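Local coordinates for protein 11S globulin subunit beta (Cucurbita maxima, PDB 2E9Q) that serves as a seed storage protein, a nutrient reservoir of the 11S globulin family built from two cupin-type domains, at residues L174-L179 / Q185-V190; W51-D56 / G62-R67; E216-A221 / G227-L232; H145-R150 / L155-F160; G423-M428 / E434-L439. All blocks are in the same frame, centred on the assembly; numbering follows the deposited sequence.

Interaction 1 (L174-L179 / Q185-V190)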
# COMPACT_ATOMS: atom_id res chain seq x y z
N LEU A 174 -0.26 -17.90 1.98
CA LEU A 174 1.03 -18.23 2.57
C LEU A 174 1.77 -19.37 1.86
O LEU A 174 1.20 -20.44 1.60
CB LEU A 174 0.82 -18.55 4.05
CG LEU A 174 2.04 -18.64 4.95
CD1 LEU A 174 2.82 -17.36 4.85
CD2 LEU A 174 1.61 -18.91 6.38
N ARG A 175 3.03 -19.12 1.53
CA ARG A 175 3.87 -20.09 0.85
C ARG A 175 5.19 -20.23 1.61
O ARG A 175 5.83 -19.24 1.93
CB ARG A 175 4.16 -19.63 -0.59
CG ARG A 175 2.93 -19.35 -1.44
CD ARG A 175 3.32 -18.95 -2.86
NE ARG A 175 2.18 -18.89 -3.78
CZ ARG A 175 1.17 -18.04 -3.67
NH1 ARG A 175 1.13 -17.16 -2.68
NH2 ARG A 175 0.18 -18.06 -4.56
N LYS A 176 5.60 -21.46 1.92
CA LYS A 176 6.88 -21.63 2.58
C LYS A 176 7.78 -22.51 1.74
O LYS A 176 7.44 -23.65 1.42
CB LYS A 176 6.71 -22.19 4.00
CG LYS A 176 8.04 -22.13 4.76
CD LYS A 176 7.92 -22.37 6.25
CE LYS A 176 9.33 -22.53 6.84
NZ LYS A 176 9.32 -22.78 8.30
N PHE A 177 8.94 -21.96 1.37
CA PHE A 177 9.94 -22.65 0.55
C PHE A 177 11.00 -23.31 1.43
O PHE A 177 11.83 -22.61 2.03
CB PHE A 177 10.63 -21.66 -0.41
CG PHE A 177 9.68 -20.90 -1.31
CD1 PHE A 177 8.81 -19.95 -0.79
CD2 PHE A 177 9.64 -21.16 -2.67
CE1 PHE A 177 7.92 -19.26 -1.62
CE2 PHE A 177 8.75 -20.48 -3.51
CZ PHE A 177 7.88 -19.53 -2.98
N TYR A 178 10.98 -24.63 1.49
CA TYR A 178 11.94 -25.38 2.30
C TYR A 178 13.20 -25.72 1.52
O TYR A 178 13.14 -26.10 0.35
CB TYR A 178 11.30 -26.68 2.82
CG TYR A 178 10.43 -26.47 4.04
CD1 TYR A 178 9.07 -26.18 3.93
CD2 TYR A 178 10.99 -26.51 5.31
CE1 TYR A 178 8.29 -25.93 5.07
CE2 TYR A 178 10.23 -26.27 6.45
CZ TYR A 178 8.89 -25.98 6.32
OH TYR A 178 8.18 -25.73 7.48
N LEU A 179 14.35 -25.57 2.18
CA LEU A 179 15.63 -25.88 1.54
C LEU A 179 15.98 -27.36 1.62
O LEU A 179 16.76 -27.86 0.81
CB LEU A 179 16.76 -25.07 2.17
CG LEU A 179 16.65 -23.53 2.21
CD1 LEU A 179 18.05 -22.96 2.42
CD2 LEU A 179 16.07 -23.00 0.93
N GLN A 185 3.46 -29.47 2.47
CA GLN A 185 3.00 -28.09 2.64
C GLN A 185 1.57 -28.01 3.13
O GLN A 185 0.62 -28.28 2.38
CB GLN A 185 3.14 -27.34 1.31
CG GLN A 185 3.86 -26.00 1.42
CD GLN A 185 5.29 -26.14 1.91
OE1 GLN A 185 6.16 -26.65 1.21
NE2 GLN A 185 5.54 -25.69 3.13
N VAL A 186 1.42 -27.63 4.40
CA VAL A 186 0.11 -27.52 5.03
C VAL A 186 -0.21 -26.08 5.43
O VAL A 186 -1.34 -25.77 5.80
CB VAL A 186 0.02 -28.42 6.29
CG1 VAL A 186 1.06 -27.98 7.32
CG2 VAL A 186 -1.39 -28.36 6.88
N GLU A 187 0.80 -25.21 5.36
CA GLU A 187 0.62 -23.81 5.70
C GLU A 187 -0.66 -23.35 5.01
O GLU A 187 -1.48 -22.64 5.60
CB GLU A 187 1.81 -22.98 5.20
CG GLU A 187 3.16 -23.47 5.70
CD GLU A 187 3.63 -24.74 5.00
OE1 GLU A 187 4.64 -25.32 5.44
OE2 GLU A 187 2.98 -25.14 4.01
N ARG A 188 -0.82 -23.78 3.76
CA ARG A 188 -2.00 -23.47 2.96
C ARG A 188 -2.33 -24.68 2.09
O ARG A 188 -3.36 -24.71 1.41
CB ARG A 188 -1.74 -22.24 2.09
CG ARG A 188 -1.21 -21.04 2.85
CD ARG A 188 -2.16 -20.61 3.96
NE ARG A 188 -3.40 -20.03 3.46
CZ ARG A 188 -3.54 -18.77 3.08
NH1 ARG A 188 -2.50 -17.95 3.14
NH2 ARG A 188 -4.71 -18.33 2.66
N GLY A 189 -1.44 -25.66 2.11
CA GLY A 189 -1.62 -26.89 1.34
C GLY A 189 -1.94 -26.70 -0.12
O GLY A 189 -1.07 -26.34 -0.92
N VAL A 190 -3.19 -26.95 -0.49
CA VAL A 190 -3.63 -26.80 -1.86
C VAL A 190 -4.79 -25.81 -1.87
O VAL A 190 -5.14 -25.25 -2.92
CB VAL A 190 -4.10 -28.17 -2.45
CG1 VAL A 190 -4.37 -28.04 -3.95
CG2 VAL A 190 -3.03 -29.23 -2.19
O HOH W 1 5.50 -25.04 7.70
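Leu174 meets Arg188 with its CB at the in-plane edge of the guanidinium group, but the pair is modelled too tightly, so the detail of its packing is doubtful. The Arg188 chain bends at both chi2 and chi3, which brings NH1 back to donate to Pro172 O. A serine in place of Arg188 would probably leave that carbonyl without this donor. Two residues on, Lys176 lays its CB 4.0 Å from Glu187 OE1. Tyr178 then presents an edge: its CE1 is 3.7 Å from Glu187 OE1 and 3.4 Å from Gln185 NE2, the amide (one of two conformers) lying only 19° from the ring plane. Weak bonds from Gln185 NE2 to both Glu187 oxygens tie these two side chains together, while the salt bridge of Glu187 to Arg241 supplies the buried carboxylate with a countercharge. The arrangement is that of a connecting loop folded back over the short strand 176-178 of the N-terminal cupin domain, which pairs with strand 74-81 where Phe177 is backbone-bonded to Phe80.

Interaction 2 (W51-D56 / G62-R67)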
# COMPACT_ATOMS: atom_id res chain seq x y z
N TRP A 51 -4.10 -23.11 11.60
CA TRP A 51 -5.46 -22.62 11.74
C TRP A 51 -6.08 -22.43 10.35
O TRP A 51 -5.37 -22.54 9.34
CB TRP A 51 -5.50 -21.30 12.53
CG TRP A 51 -5.57 -21.49 14.02
CD1 TRP A 51 -6.65 -21.25 14.83
CD2 TRP A 51 -4.51 -21.93 14.89
NE1 TRP A 51 -6.32 -21.49 16.15
CE2 TRP A 51 -5.02 -21.91 16.21
CE3 TRP A 51 -3.18 -22.32 14.67
CZ2 TRP A 51 -4.24 -22.28 17.32
CZ3 TRP A 51 -2.40 -22.69 15.78
CH2 TRP A 51 -2.94 -22.67 17.08
N ASP A 52 -7.38 -22.18 10.30
CA ASP A 52 -8.06 -22.04 9.01
C ASP A 52 -7.88 -20.69 8.35
O ASP A 52 -8.52 -19.73 8.72
CB ASP A 52 -9.56 -22.33 9.18
CG ASP A 52 -10.31 -22.30 7.85
OD1 ASP A 52 -9.70 -22.57 6.80
OD2 ASP A 52 -11.52 -22.03 7.87
N GLN A 53 -6.99 -20.63 7.37
CA GLN A 53 -6.71 -19.40 6.65
C GLN A 53 -7.98 -18.80 6.05
O GLN A 53 -8.14 -17.57 6.01
CB GLN A 53 -5.69 -19.66 5.54
CG GLN A 53 -5.84 -21.04 4.90
CD GLN A 53 -5.22 -22.14 5.75
OE1 GLN A 53 -4.01 -22.36 5.71
NE2 GLN A 53 -6.04 -22.82 6.54
N ASP A 54 -8.90 -19.65 5.60
CA ASP A 54 -10.15 -19.16 5.02
C ASP A 54 -11.21 -18.75 6.05
O ASP A 54 -12.33 -18.41 5.70
CB ASP A 54 -10.72 -20.19 4.04
CG ASP A 54 -9.75 -20.55 2.94
OD1 ASP A 54 -9.20 -19.63 2.28
OD2 ASP A 54 -9.52 -21.76 2.72
N ASN A 55 -10.87 -18.81 7.33
CA ASN A 55 -11.81 -18.34 8.35
C ASN A 55 -12.14 -16.89 7.92
O ASN A 55 -11.25 -16.17 7.45
CB ASN A 55 -11.14 -18.34 9.73
CG ASN A 55 -11.77 -17.35 10.70
OD1 ASN A 55 -12.61 -17.71 11.52
ND2 ASN A 55 -11.37 -16.09 10.59
N ASP A 56 -13.40 -16.46 8.07
CA ASP A 56 -13.80 -15.10 7.68
C ASP A 56 -12.94 -13.95 8.27
O ASP A 56 -12.48 -13.08 7.53
CB ASP A 56 -15.27 -14.85 8.03
CG ASP A 56 -16.23 -15.66 7.14
OD1 ASP A 56 -17.39 -15.85 7.55
OD2 ASP A 56 -15.82 -16.09 6.04
N GLY A 62 -6.10 -11.15 6.52
CA GLY A 62 -5.01 -11.80 5.81
C GLY A 62 -3.98 -12.32 6.80
O GLY A 62 -2.78 -12.05 6.67
N VAL A 63 -4.44 -13.05 7.80
CA VAL A 63 -3.53 -13.59 8.79
C VAL A 63 -3.56 -15.11 8.73
O VAL A 63 -4.53 -15.71 8.25
CB VAL A 63 -3.92 -13.13 10.23
CG1 VAL A 63 -4.18 -11.63 10.25
CG2 VAL A 63 -5.13 -13.89 10.72
N ASN A 64 -2.48 -15.71 9.21
CA ASN A 64 -2.35 -17.16 9.28
C ASN A 64 -1.75 -17.42 10.65
O ASN A 64 -1.01 -16.58 11.18
CB ASN A 64 -1.38 -17.69 8.22
CG ASN A 64 -1.79 -17.33 6.81
OD1 ASN A 64 -1.72 -16.16 6.41
ND2 ASN A 64 -2.22 -18.32 6.05
N MET A 65 -2.09 -18.56 11.24
CA MET A 65 -1.57 -18.95 12.54
C MET A 65 -1.09 -20.40 12.45
O MET A 65 -1.81 -21.28 11.96
CB MET A 65 -2.67 -18.84 13.61
CG MET A 65 -2.17 -18.95 15.05
SD MET A 65 -1.27 -17.47 15.59
CE MET A 65 -2.60 -16.29 15.61
N ILE A 66 0.12 -20.63 12.93
CA ILE A 66 0.72 -21.96 12.91
C ILE A 66 1.35 -22.21 14.28
O ILE A 66 1.89 -21.30 14.90
CB ILE A 66 1.82 -22.02 11.84
CG1 ILE A 66 1.20 -21.73 10.48
CG2 ILE A 66 2.51 -23.37 11.86
CD1 ILE A 66 2.21 -21.66 9.36
N ARG A 67 1.24 -23.45 14.76
CA ARG A 67 1.83 -23.81 16.04
C ARG A 67 2.73 -25.01 15.82
O ARG A 67 2.30 -26.05 15.31
CB ARG A 67 0.76 -24.13 17.09
CG ARG A 67 1.33 -24.60 18.45
CD ARG A 67 0.27 -24.61 19.54
NE ARG A 67 -0.88 -25.44 19.16
CZ ARG A 67 -2.07 -25.39 19.74
NH1 ARG A 67 -3.04 -26.19 19.30
NH2 ARG A 67 -2.31 -24.56 20.74
O HOH W 2 -3.75 -20.02 9.18
O HOH W 3 -6.02 -15.57 5.68
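Trp51 N donates to Met65 O over 3.0 Å at a nearly straight 173°, but the next step is spread by a water that accepts from Met65 N and donates to Trp51 O, each at 3.0 Å; a second water joins Gln53 O to Val63 O. Loop 51-56 thus peels off strand 63-70 through bridging waters. Met65 CG, anti to the backbone N (chi1 -168°), makes a CH-pi contact over one face of the Trp51 indole, 3.8 Å from the six-membered ring centroid; in this conformer, one of two, SD sits higher above the same ring in a distant Met-aromatic contact. Trp51 CH2 stands over the centre of the Arg67 guanidinium face, 3.9 Å from CZ, with the two planes 59° apart. The polar ends are bonded outside the two segments: Trp51 NE1 to Gln35 O, Arg67 by a salt bridge to Glu49 and a hydrogen bond to Tyr348 OH. Between the side chains the grip is therefore mainly dispersive, while the backbones are joined by one direct bond and by water.

Interaction 3 (E216-A221 / G227-L232)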
# COMPACT_ATOMS: atom_id res chain seq x y z
N GLU A 216 21.22 -32.43 -13.55
CA GLU A 216 22.38 -31.75 -14.14
C GLU A 216 22.59 -30.37 -13.52
O GLU A 216 23.63 -30.11 -12.91
CB GLU A 216 22.19 -31.61 -15.66
CG GLU A 216 23.00 -30.50 -16.33
CD GLU A 216 24.47 -30.85 -16.56
OE1 GLU A 216 25.21 -31.06 -15.57
OE2 GLU A 216 24.88 -30.92 -17.74
N PHE A 217 21.61 -29.49 -13.69
CA PHE A 217 21.71 -28.15 -13.16
C PHE A 217 22.28 -28.12 -11.76
O PHE A 217 23.19 -27.35 -11.48
CB PHE A 217 20.33 -27.48 -13.17
CG PHE A 217 19.94 -26.94 -14.52
CD1 PHE A 217 20.64 -27.30 -15.66
CD2 PHE A 217 18.86 -26.07 -14.64
CE1 PHE A 217 20.28 -26.80 -16.91
CE2 PHE A 217 18.49 -25.56 -15.88
CZ PHE A 217 19.20 -25.93 -17.01
N LEU A 218 21.74 -28.95 -10.88
CA LEU A 218 22.23 -28.96 -9.51
C LEU A 218 23.65 -29.49 -9.38
O LEU A 218 24.37 -29.13 -8.44
CB LEU A 218 21.27 -29.75 -8.61
CG LEU A 218 19.86 -29.14 -8.54
CD1 LEU A 218 19.02 -29.92 -7.55
CD2 LEU A 218 19.94 -27.68 -8.13
N GLU A 219 24.07 -30.34 -10.31
CA GLU A 219 25.42 -30.89 -10.29
C GLU A 219 26.39 -29.77 -10.61
O GLU A 219 27.40 -29.57 -9.92
CB GLU A 219 25.57 -32.01 -11.32
CG GLU A 219 24.84 -33.29 -10.95
CD GLU A 219 24.76 -34.27 -12.10
OE1 GLU A 219 24.29 -35.40 -11.89
OE2 GLU A 219 25.16 -33.90 -13.23
N GLU A 220 26.07 -29.02 -11.66
CA GLU A 220 26.89 -27.90 -12.06
C GLU A 220 26.83 -26.80 -11.00
O GLU A 220 27.86 -26.32 -10.52
CB GLU A 220 26.40 -27.35 -13.40
CG GLU A 220 27.29 -26.27 -13.96
CD GLU A 220 26.72 -25.68 -15.23
OE1 GLU A 220 26.31 -26.46 -16.11
OE2 GLU A 220 26.70 -24.44 -15.33
N ALA A 221 25.61 -26.41 -10.64
CA ALA A 221 25.40 -25.37 -9.64
C ALA A 221 26.24 -25.57 -8.38
O ALA A 221 26.96 -24.66 -7.96
CB ALA A 221 23.93 -25.29 -9.28
N GLY A 227 24.90 -38.55 -6.87
CA GLY A 227 24.76 -39.14 -5.56
C GLY A 227 24.32 -38.10 -4.55
O GLY A 227 23.44 -38.35 -3.73
N LEU A 228 24.94 -36.93 -4.62
CA LEU A 228 24.61 -35.84 -3.70
C LEU A 228 23.33 -35.15 -4.10
O LEU A 228 22.55 -34.74 -3.25
CB LEU A 228 25.74 -34.81 -3.66
CG LEU A 228 26.68 -35.02 -2.47
CD1 LEU A 228 27.73 -33.91 -2.44
CD2 LEU A 228 25.84 -35.03 -1.19
N VAL A 229 23.12 -35.01 -5.40
CA VAL A 229 21.92 -34.38 -5.87
C VAL A 229 20.69 -35.06 -5.30
O VAL A 229 19.78 -34.39 -4.83
CB VAL A 229 21.83 -34.41 -7.40
CG1 VAL A 229 20.46 -33.95 -7.84
CG2 VAL A 229 22.91 -33.50 -7.99
N ARG A 230 20.67 -36.39 -5.30
CA ARG A 230 19.50 -37.09 -4.77
C ARG A 230 19.32 -36.86 -3.28
O ARG A 230 18.19 -36.83 -2.77
CB ARG A 230 19.58 -38.59 -5.07
CG ARG A 230 18.24 -39.26 -4.87
CD ARG A 230 18.13 -40.61 -5.57
NE ARG A 230 16.73 -40.93 -5.84
CZ ARG A 230 16.30 -42.07 -6.39
NH1 ARG A 230 17.16 -43.02 -6.73
NH2 ARG A 230 15.00 -42.24 -6.60
N LYS A 231 20.43 -36.70 -2.56
CA LYS A 231 20.35 -36.43 -1.13
C LYS A 231 19.73 -35.05 -0.95
O LYS A 231 18.91 -34.81 -0.07
CB LYS A 231 21.75 -36.46 -0.53
CG LYS A 231 22.30 -37.86 -0.28
CD LYS A 231 21.64 -38.50 0.93
CE LYS A 231 22.38 -39.74 1.38
NZ LYS A 231 21.90 -40.21 2.72
N LEU A 232 20.14 -34.13 -1.83
CA LEU A 232 19.67 -32.76 -1.81
C LEU A 232 18.16 -32.75 -2.03
O LEU A 232 17.41 -32.18 -1.23
CB LEU A 232 20.37 -31.98 -2.91
CG LEU A 232 20.24 -30.47 -2.98
CD1 LEU A 232 20.73 -29.85 -1.67
CD2 LEU A 232 21.04 -29.95 -4.17
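This is an apolar contact between two short consecutive helices, 215-222 and 226-233, joined by a short turn at the periphery of the chain, about 36 Å from its centre. Their short segments cross at 107°, with axes 9.5 Å apart at closest approach, steep enough that few side chains meet. Val229 is the central one: its CG2 lies 3.5 Å from Glu219 CG and 4.1 Å from Leu218 CB. With CG1 anti to the backbone N (chi1 170°), Val229 directs CG2 at the other helix, and it crosses the Glu219 chain at about a right angle; the atom touched is the aliphatic CG. Leu218 and Leu232 meet obliquely through branch ends, CD1 of the former 3.9 Å from CD2 of the latter. Their burial continues into the loop before the pair, as both leucines also rest on Phe210. Leu232 further packs on Phe222 of the first helix, and beyond the pair the second subunit comes in, its Arg388 salt-bridged to Glu220 and its Arg430 O bonded by Lys231.

Interaction 4 (H145-R150 / L155-F160)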
# COMPACT_ATOMS: atom_id res chain seq x y z
N HIS A 145 15.04 -19.55 7.85
CA HIS A 145 15.38 -19.73 9.24
C HIS A 145 15.14 -21.16 9.63
O HIS A 145 14.38 -21.87 8.98
CB HIS A 145 14.55 -18.80 10.11
CG HIS A 145 13.09 -19.13 10.12
ND1 HIS A 145 12.40 -19.42 11.29
CD2 HIS A 145 12.18 -19.20 9.12
CE1 HIS A 145 11.14 -19.67 11.00
NE2 HIS A 145 10.97 -19.54 9.69
N TRP A 146 15.80 -21.58 10.70
CA TRP A 146 15.66 -22.94 11.22
C TRP A 146 15.72 -22.84 12.74
O TRP A 146 16.37 -21.95 13.29
CB TRP A 146 16.78 -23.85 10.70
CG TRP A 146 18.17 -23.34 10.97
CD1 TRP A 146 18.96 -22.62 10.12
CD2 TRP A 146 18.93 -23.50 12.18
NE1 TRP A 146 20.16 -22.33 10.71
CE2 TRP A 146 20.17 -22.86 11.98
CE3 TRP A 146 18.68 -24.13 13.41
CZ2 TRP A 146 21.17 -22.82 12.96
CZ3 TRP A 146 19.69 -24.09 14.40
CH2 TRP A 146 20.92 -23.44 14.16
N MET A 147 15.03 -23.74 13.42
CA MET A 147 15.03 -23.72 14.87
C MET A 147 15.28 -25.10 15.42
O MET A 147 14.84 -26.11 14.86
CB MET A 147 13.71 -23.16 15.38
CG MET A 147 13.52 -21.69 15.04
SD MET A 147 11.94 -21.02 15.56
CE MET A 147 10.99 -21.23 14.06
N TYR A 148 16.02 -25.14 16.53
CA TYR A 148 16.39 -26.37 17.19
C TYR A 148 16.02 -26.30 18.66
O TYR A 148 16.19 -25.27 19.31
CB TYR A 148 17.89 -26.59 17.05
CG TYR A 148 18.43 -27.71 17.91
CD1 TYR A 148 18.32 -29.04 17.50
CD2 TYR A 148 19.02 -27.45 19.14
CE1 TYR A 148 18.80 -30.08 18.31
CE2 TYR A 148 19.49 -28.48 19.96
CZ TYR A 148 19.37 -29.79 19.53
OH TYR A 148 19.84 -30.80 20.33
N ASN A 149 15.51 -27.40 19.18
CA ASN A 149 15.13 -27.48 20.58
C ASN A 149 16.32 -28.08 21.32
O ASN A 149 16.78 -29.18 20.99
CB ASN A 149 13.90 -28.39 20.73
CG ASN A 149 13.42 -28.48 22.17
OD1 ASN A 149 13.80 -27.68 23.02
ND2 ASN A 149 12.55 -29.45 22.44
N ARG A 150 16.84 -27.35 22.31
CA ARG A 150 17.98 -27.83 23.08
C ARG A 150 17.58 -28.04 24.54
O ARG A 150 18.42 -28.26 25.40
CB ARG A 150 19.16 -26.84 22.99
CG ARG A 150 19.08 -25.60 23.87
CD ARG A 150 20.33 -24.73 23.65
NE ARG A 150 20.63 -23.80 24.74
CZ ARG A 150 19.98 -22.66 24.97
NH1 ARG A 150 18.96 -22.30 24.21
NH2 ARG A 150 20.34 -21.89 25.99
N LEU A 155 9.41 -27.85 22.60
CA LEU A 155 9.51 -26.46 22.21
C LEU A 155 8.21 -26.08 21.50
O LEU A 155 7.93 -26.60 20.43
CB LEU A 155 10.68 -26.28 21.24
CG LEU A 155 11.48 -24.99 21.24
CD1 LEU A 155 12.14 -24.84 19.89
CD2 LEU A 155 10.59 -23.79 21.55
N VAL A 156 7.41 -25.20 22.11
CA VAL A 156 6.14 -24.77 21.51
C VAL A 156 6.21 -23.33 20.96
O VAL A 156 6.42 -22.37 21.71
CB VAL A 156 4.97 -24.85 22.55
CG1 VAL A 156 3.65 -24.48 21.89
CG2 VAL A 156 4.89 -26.26 23.14
N LEU A 157 6.03 -23.21 19.64
CA LEU A 157 6.10 -21.94 18.93
C LEU A 157 4.81 -21.47 18.26
O LEU A 157 4.23 -22.18 17.42
CB LEU A 157 7.18 -22.02 17.87
CG LEU A 157 8.48 -22.63 18.39
CD1 LEU A 157 9.38 -23.01 17.23
CD2 LEU A 157 9.14 -21.64 19.33
N ILE A 158 4.38 -20.26 18.61
CA ILE A 158 3.19 -19.67 18.02
C ILE A 158 3.62 -18.74 16.88
O ILE A 158 4.12 -17.65 17.11
CB ILE A 158 2.41 -18.88 19.08
CG1 ILE A 158 2.21 -19.73 20.34
CG2 ILE A 158 1.08 -18.43 18.50
CD1 ILE A 158 1.49 -21.06 20.08
N VAL A 159 3.41 -19.21 15.65
CA VAL A 159 3.79 -18.47 14.45
C VAL A 159 2.67 -17.66 13.81
O VAL A 159 1.70 -18.22 13.30
CB VAL A 159 4.32 -19.43 13.39
CG1 VAL A 159 4.79 -18.64 12.16
CG2 VAL A 159 5.43 -20.30 13.98
N PHE A 160 2.82 -16.34 13.82
CA PHE A 160 1.87 -15.43 13.22
C PHE A 160 2.45 -14.90 11.91
O PHE A 160 3.55 -14.35 11.87
CB PHE A 160 1.58 -14.29 14.18
CG PHE A 160 0.74 -13.19 13.58
CD1 PHE A 160 1.34 -12.02 13.12
CD2 PHE A 160 -0.65 -13.32 13.51
CE1 PHE A 160 0.56 -10.98 12.60
CE2 PHE A 160 -1.44 -12.28 12.99
CZ PHE A 160 -0.83 -11.11 12.54
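Met147 and Leu157, Asn149 and Leu155 join facing strands of the N-terminal cupin beta-barrel. Strand 145-149 pairs with 74-81 and 93-98, whereas strand 155-162 lies between 63-70 and 85-91 in the other sheet; the axes of the two short segments come no closer than 8.6 Å, at 147°, a spacing of side-chain packing and not of backbone pairing. The apolar contact is Met147 against Leu157, meeting tip to tip with SD 3.6 Å from CD1, in one of two methionine conformers. The polar group is the Asn149 amide, whose bonds go to the intervening turn: OD1 accepts from Gly151 N, as in an Asx turn, and ND2 donates to Ser153 O. A leucine in its place would probably leave both backbone groups without these mates and free the turn to shift. The third kind is van der Waals contact. Asn149 and Leu155 slide past each other in opposite directions, their CA atoms 5.9 Å apart. CG of Asn149, anti to the backbone N (chi1 -178°), comes to lie 3.6 Å from Leu155 CB.

Interaction 5 (G423-M428 / E434-L439)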
# COMPACT_ATOMS: atom_id res chain seq x y z
N GLY A 423 -20.70 18.61 30.03
CA GLY A 423 -21.84 19.08 29.27
C GLY A 423 -22.14 18.18 28.07
O GLY A 423 -23.30 18.01 27.69
N VAL A 424 -21.09 17.62 27.48
CA VAL A 424 -21.23 16.74 26.32
C VAL A 424 -21.78 15.38 26.75
O VAL A 424 -22.68 14.83 26.12
CB VAL A 424 -19.86 16.55 25.60
CG1 VAL A 424 -20.02 15.69 24.37
CG2 VAL A 424 -19.31 17.91 25.21
N LEU A 425 -21.24 14.84 27.83
CA LEU A 425 -21.70 13.55 28.34
C LEU A 425 -23.17 13.61 28.71
O LEU A 425 -23.93 12.68 28.43
CB LEU A 425 -20.89 13.16 29.57
CG LEU A 425 -19.42 12.82 29.32
CD1 LEU A 425 -18.63 12.96 30.61
CD2 LEU A 425 -19.33 11.41 28.77
N SER A 426 -23.58 14.71 29.36
CA SER A 426 -24.97 14.88 29.77
C SER A 426 -25.93 14.75 28.61
O SER A 426 -26.80 13.88 28.60
CB SER A 426 -25.16 16.25 30.42
OG SER A 426 -24.57 16.28 31.70
N ASN A 427 -25.77 15.62 27.63
CA ASN A 427 -26.61 15.62 26.46
C ASN A 427 -26.50 14.29 25.71
O ASN A 427 -27.47 13.82 25.13
CB ASN A 427 -26.24 16.79 25.55
CG ASN A 427 -26.71 18.12 26.11
OD1 ASN A 427 -27.90 18.42 26.08
ND2 ASN A 427 -25.78 18.90 26.66
N MET A 428 -25.31 13.69 25.74
CA MET A 428 -25.06 12.41 25.08
C MET A 428 -25.90 11.28 25.64
O MET A 428 -26.63 10.60 24.91
CB MET A 428 -23.58 12.01 25.20
CG MET A 428 -22.65 12.58 24.15
SD MET A 428 -20.88 12.31 24.55
CE MET A 428 -20.77 10.49 24.55
N GLU A 434 -24.17 15.40 37.49
CA GLU A 434 -23.74 14.55 38.61
C GLU A 434 -23.47 13.13 38.14
O GLU A 434 -22.41 12.55 38.41
CB GLU A 434 -24.82 14.51 39.70
CG GLU A 434 -24.29 14.00 41.04
CD GLU A 434 -25.38 13.34 41.89
OE1 GLU A 434 -25.17 13.20 43.12
OE2 GLU A 434 -26.42 12.96 41.32
N GLU A 435 -24.44 12.57 37.42
CA GLU A 435 -24.32 11.21 36.90
C GLU A 435 -23.18 11.19 35.88
O GLU A 435 -22.41 10.23 35.82
CB GLU A 435 -25.63 10.80 36.22
CG GLU A 435 -26.89 11.18 36.99
CD GLU A 435 -28.15 10.78 36.25
OE1 GLU A 435 -28.42 9.56 36.13
OE2 GLU A 435 -28.88 11.69 35.77
N ALA A 436 -23.09 12.24 35.08
CA ALA A 436 -22.04 12.33 34.08
C ALA A 436 -20.70 12.32 34.79
O ALA A 436 -19.71 11.79 34.28
CB ALA A 436 -22.20 13.62 33.27
N GLN A 437 -20.67 12.90 35.99
CA GLN A 437 -19.45 12.96 36.77
C GLN A 437 -19.10 11.56 37.25
O GLN A 437 -17.96 11.13 37.16
CB GLN A 437 -19.63 13.88 37.98
CG GLN A 437 -18.33 14.38 38.55
CD GLN A 437 -18.53 15.25 39.77
OE1 GLN A 437 -17.67 16.06 40.11
NE2 GLN A 437 -19.66 15.08 40.44
N ARG A 438 -20.11 10.86 37.76
CA ARG A 438 -19.91 9.49 38.24
C ARG A 438 -19.51 8.58 37.08
O ARG A 438 -18.75 7.62 37.25
CB ARG A 438 -21.19 8.98 38.91
CG ARG A 438 -21.22 7.48 39.19
CD ARG A 438 -21.92 7.15 40.52
NE ARG A 438 -23.33 7.53 40.57
CZ ARG A 438 -24.33 6.83 40.03
NH1 ARG A 438 -24.08 5.69 39.39
NH2 ARG A 438 -25.58 7.27 40.13
N LEU A 439 -20.02 8.89 35.90
CA LEU A 439 -19.73 8.09 34.72
C LEU A 439 -18.27 8.23 34.28
O LEU A 439 -17.58 7.22 34.11
CB LEU A 439 -20.67 8.52 33.58
CG LEU A 439 -20.75 7.68 32.30
CD1 LEU A 439 -19.48 7.82 31.50
CD2 LEU A 439 -21.02 6.23 32.68
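Ala436 directs its methyl group at Leu425 and Ser426, the centre of a pair of consecutive helices, 422-429 and 433-441, joined by a short turn in the C-terminal cupin region. The methyl is shared between two neighbours on the first helix, its CB lying 4.0 Å from Leu425 CB and 3.9 Å from Ser426 OG. Because the alanine is so short, the backbones can come near, with Ser426 CA and Ala436 CA 5.8 Å apart. Leu425 points toward the second helix, while its CD1 is turned to one side of the methyl; its other contacts include Met417 of helix 416-419 and Lys440. Ser426 behaves differently. Its OG, anti to the carbonyl carbon (chi1 -73°), bends back along its own helix and hydrogen-bonds Leu422 O, so the hydroxyl meets the alanine only by van der Waals contact. On the first helix, Asn427 reaches the third subunit, with OD1 accepting from Asp246 N there. The second helix is touched last by the leucine branch end: Leu425 CD1 lies 4.0 Å from Ala436 O.

Overall arrangement
Interactions 1, 2 and 4 cluster in the N-terminal cupin domain. Interactions 1 and 2, with centres about 13 Å apart, touch where Leu174 CB comes 3.6 Å from Asn64 ND2. Interactions 2 and 4 share a sheet, in which Ile66 O and Val159 N, 2.7 Å apart, probably form a hydrogen bond between neighbouring strands. Interactions 3 and 5 are peripheral helix pairs on opposite sides of the chain's centre, their own centres about 76 Å apart. Across the subunit interface the two kinds of helix pair do meet: Leu228 of interaction 3 packs on Arg438 of a neighbouring subunit, a residue of that subunit's interaction 5. None of the five contacts lies at the annotated magnesium-binding residues.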